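Local atomic coordinates of hypothetical protein RV2626C (Mycobacterium tuberculosis, PDB entry 1Y5H), a protein that is a secreted, homodimeric CBS-domain protein of unknown function, made in the response to hypoxia, that probably binds zinc and does not seem to bind AMP. Residues I39-P43 with M54-R58. Residues are numbered along the deposited sequence; the frame is centred on the assembly and turned at random.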
ATOM      1  N   ILE A  39       6.673   6.545  -3.883  1.00 25.11           N
ATOM      2  CA  ILE A  39       7.112   5.229  -3.438  1.00 25.26           C
ATOM      3  C   ILE A  39       6.270   4.779  -2.250  1.00 24.09           C
ATOM      4  O   ILE A  39       5.591   5.591  -1.615  1.00 23.93           O
ATOM      5  CB  ILE A  39       8.601   5.230  -3.022  1.00 26.38           C
ATOM      6  CG1 ILE A  39       8.868   6.375  -2.042  1.00 28.75           C
ATOM      7  CG2 ILE A  39       9.484   5.331  -4.257  1.00 27.39           C
ATOM      8  CD1 ILE A  39      10.316   6.498  -1.633  1.00 30.33           C
ATOM      9  N   GLY A  40       6.323   3.484  -1.951  1.00 23.54           N
ATOM     10  CA  GLY A  40       5.542   2.953  -0.846  1.00 24.42           C
ATOM     11  C   GLY A  40       6.345   2.490   0.351  1.00 23.61           C
ATOM     12  O   GLY A  40       5.787   1.927   1.292  1.00 23.56           O
ATOM     13  N   ALA A  41       7.656   2.709   0.324  1.00 23.82           N
ATOM     14  CA  ALA A  41       8.516   2.303   1.431  1.00 23.94           C
ATOM     15  C   ALA A  41       9.710   3.243   1.545  1.00 23.47           C
ATOM     16  O   ALA A  41      10.322   3.612   0.540  1.00 25.09           O
ATOM     17  CB  ALA A  41       8.988   0.868   1.235  1.00 26.46           C
ATOM     18  N   LEU A  42      10.030   3.623   2.777  1.00 21.87           N
ATOM     19  CA  LEU A  42      11.135   4.539   3.052  1.00 20.83           C
ATOM     20  C   LEU A  42      12.090   3.960   4.083  1.00 18.00           C
ATOM     21  O   LEU A  42      11.665   3.351   5.059  1.00 17.10           O
ATOM     22  CB  LEU A  42      10.600   5.858   3.623  1.00 24.02           C
ATOM     23  CG  LEU A  42       9.642   6.748   2.835  1.00 27.14           C
ATOM     24  CD1 LEU A  42       8.993   7.755   3.777  1.00 29.30           C
ATOM     25  CD2 LEU A  42      10.400   7.449   1.726  1.00 27.87           C
ATOM     26  N   PRO A  43      13.404   4.131   3.871  1.00 17.27           N
ATOM     27  CA  PRO A  43      14.361   3.609   4.849  1.00 15.99           C
ATOM     28  C   PRO A  43      14.382   4.637   5.982  1.00 15.49           C
ATOM     29  O   PRO A  43      14.381   5.842   5.726  1.00 16.57           O
ATOM     30  CB  PRO A  43      15.672   3.560   4.059  1.00 17.53           C
ATOM     31  CG  PRO A  43      15.530   4.701   3.096  1.00 17.75           C
ATOM     32  CD  PRO A  43      14.085   4.598   2.649  1.00 17.62           C
HETATM   33  N   MSE A  54      12.424  -0.171   7.840  1.00 18.95           N
HETATM   34  CA  MSE A  54      11.715   0.326   6.667  1.00 18.26           C
HETATM   35  C   MSE A  54      10.290   0.659   7.090  1.00 18.26           C
HETATM   36  O   MSE A  54       9.692  -0.049   7.907  1.00 19.71           O
HETATM   37  CB  MSE A  54      11.660  -0.731   5.559  1.00 21.41           C
HETATM   38  CG  MSE A  54      12.984  -1.055   4.874  1.00 22.25           C
HETATM   39 SE   MSE A  54      13.677   0.365   3.762  1.00 25.84          SE
HETATM   40  CE  MSE A  54      12.366   0.366   2.358  1.00 26.59           C
ATOM     41  N   LEU A  55       9.758   1.742   6.538  1.00 18.85           N
ATOM     42  CA  LEU A  55       8.394   2.168   6.827  1.00 17.74           C
ATOM     43  C   LEU A  55       7.632   2.138   5.510  1.00 18.28           C
ATOM     44  O   LEU A  55       8.077   2.724   4.528  1.00 19.14           O
ATOM     45  CB  LEU A  55       8.380   3.597   7.378  1.00 18.62           C
ATOM     46  CG  LEU A  55       6.984   4.150   7.702  1.00 17.21           C
ATOM     47  CD1 LEU A  55       6.436   3.458   8.943  1.00 17.41           C
ATOM     48  CD2 LEU A  55       7.058   5.659   7.916  1.00 17.81           C
ATOM     49  N   THR A  56       6.487   1.461   5.485  1.00 18.27           N
ATOM     50  CA  THR A  56       5.694   1.394   4.266  1.00 19.24           C
ATOM     51  C   THR A  56       4.418   2.211   4.409  1.00 18.16           C
ATOM     52  O   THR A  56       4.013   2.569   5.521  1.00 18.56           O
ATOM     53  CB  THR A  56       5.295  -0.053   3.915  1.00 20.43           C
ATOM     54  OG1 THR A  56       4.408  -0.567   4.920  1.00 21.81           O
ATOM     55  CG2 THR A  56       6.536  -0.938   3.822  1.00 21.36           C
ATOM     56  N   ASP A  57       3.790   2.511   3.279  1.00 20.56           N
ATOM     57  CA  ASP A  57       2.554   3.266   3.315  1.00 18.86           C
ATOM     58  C   ASP A  57       1.485   2.492   4.078  1.00 19.73           C
ATOM     59  O   ASP A  57       0.740   3.081   4.868  1.00 18.44           O
ATOM     60  CB  ASP A  57       2.082   3.616   1.890  1.00 20.79           C
ATOM     61  CG  ASP A  57       2.120   2.431   0.921  1.00 22.18           C
ATOM     62  OD1 ASP A  57       1.910   2.679  -0.284  1.00 24.39           O
ATOM     63  OD2 ASP A  57       2.348   1.275   1.337  1.00 22.67           O
ATOM     64  N   ARG A  58       1.424   1.176   3.872  1.00 18.86           N
ATOM     65  CA  ARG A  58       0.434   0.373   4.577  1.00 19.62           C
ATOM     66  C   ARG A  58       0.708   0.381   6.081  1.00 19.22           C
ATOM     67  O   ARG A  58      -0.229   0.351   6.880  1.00 18.13           O
ATOM     68  CB  ARG A  58       0.404  -1.067   4.057  1.00 20.94           C
ATOM     69  CG  ARG A  58      -0.708  -1.879   4.693  1.00 22.83           C
ATOM     70  CD  ARG A  58      -0.993  -3.179   3.962  1.00 23.46           C
ATOM     71  NE  ARG A  58      -2.032  -3.947   4.648  1.00 24.81           N
ATOM     72  CZ  ARG A  58      -3.330  -3.658   4.628  1.00 25.06           C
ATOM     73  NH1 ARG A  58      -3.776  -2.612   3.945  1.00 22.35           N
ATOM     74  NH2 ARG A  58      -4.187  -4.409   5.311  1.00 24.74           N
TER
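The carbonyl oxygen of Gly40 is approached by two groups of the segment 54-58: Asp57 N donates a hydrogen bond to Gly40 O over 2.9 Å, and Thr56 CA lies 3.0 Å from Gly40 O in a CA-H...O contact. The amide comes in from above the carbonyl plane, 36° out of it, where strand 51-56 gives way to helix 57-65. Farther along, Leu42 and Leu55 form a hydrogen-bonded antiparallel pair, with Leu42 N 2.8 Å from Leu55 O and Leu55 N 2.9 Å from Leu42 O. Strands 41-45 and 51-56 form the hairpin of the beta-alpha-beta-beta-alpha CBS motif, between helices 27-37 and 57-65. Thr56 is the N-cap of the latter, its OG1 accepting from Asp59 N, while its CG2 lies near the methyl of Ala41. On the face shared by Ala41, Pro43 and Thr56, the selenomethionine Met54 is bent at chi2 and chi3 (-70° and -68°), which folds its end back across the neighbouring strand. SE thereby settles 3.5 Å from Pro43 CA, and CE meets Ala41 CB at 3.6 Å; Arg107 and Pro109 of strand 107-112 also touch this selenomethionine. On the other face Leu42 packs against Tyr33 and Met34, and Leu55 against Ala30, of helix 27-37. Beside Gly40, the carboxylate of Asp57 forms a salt bridge with Arg58 of the second subunit, bringing this end of the hairpin to the dimer interface.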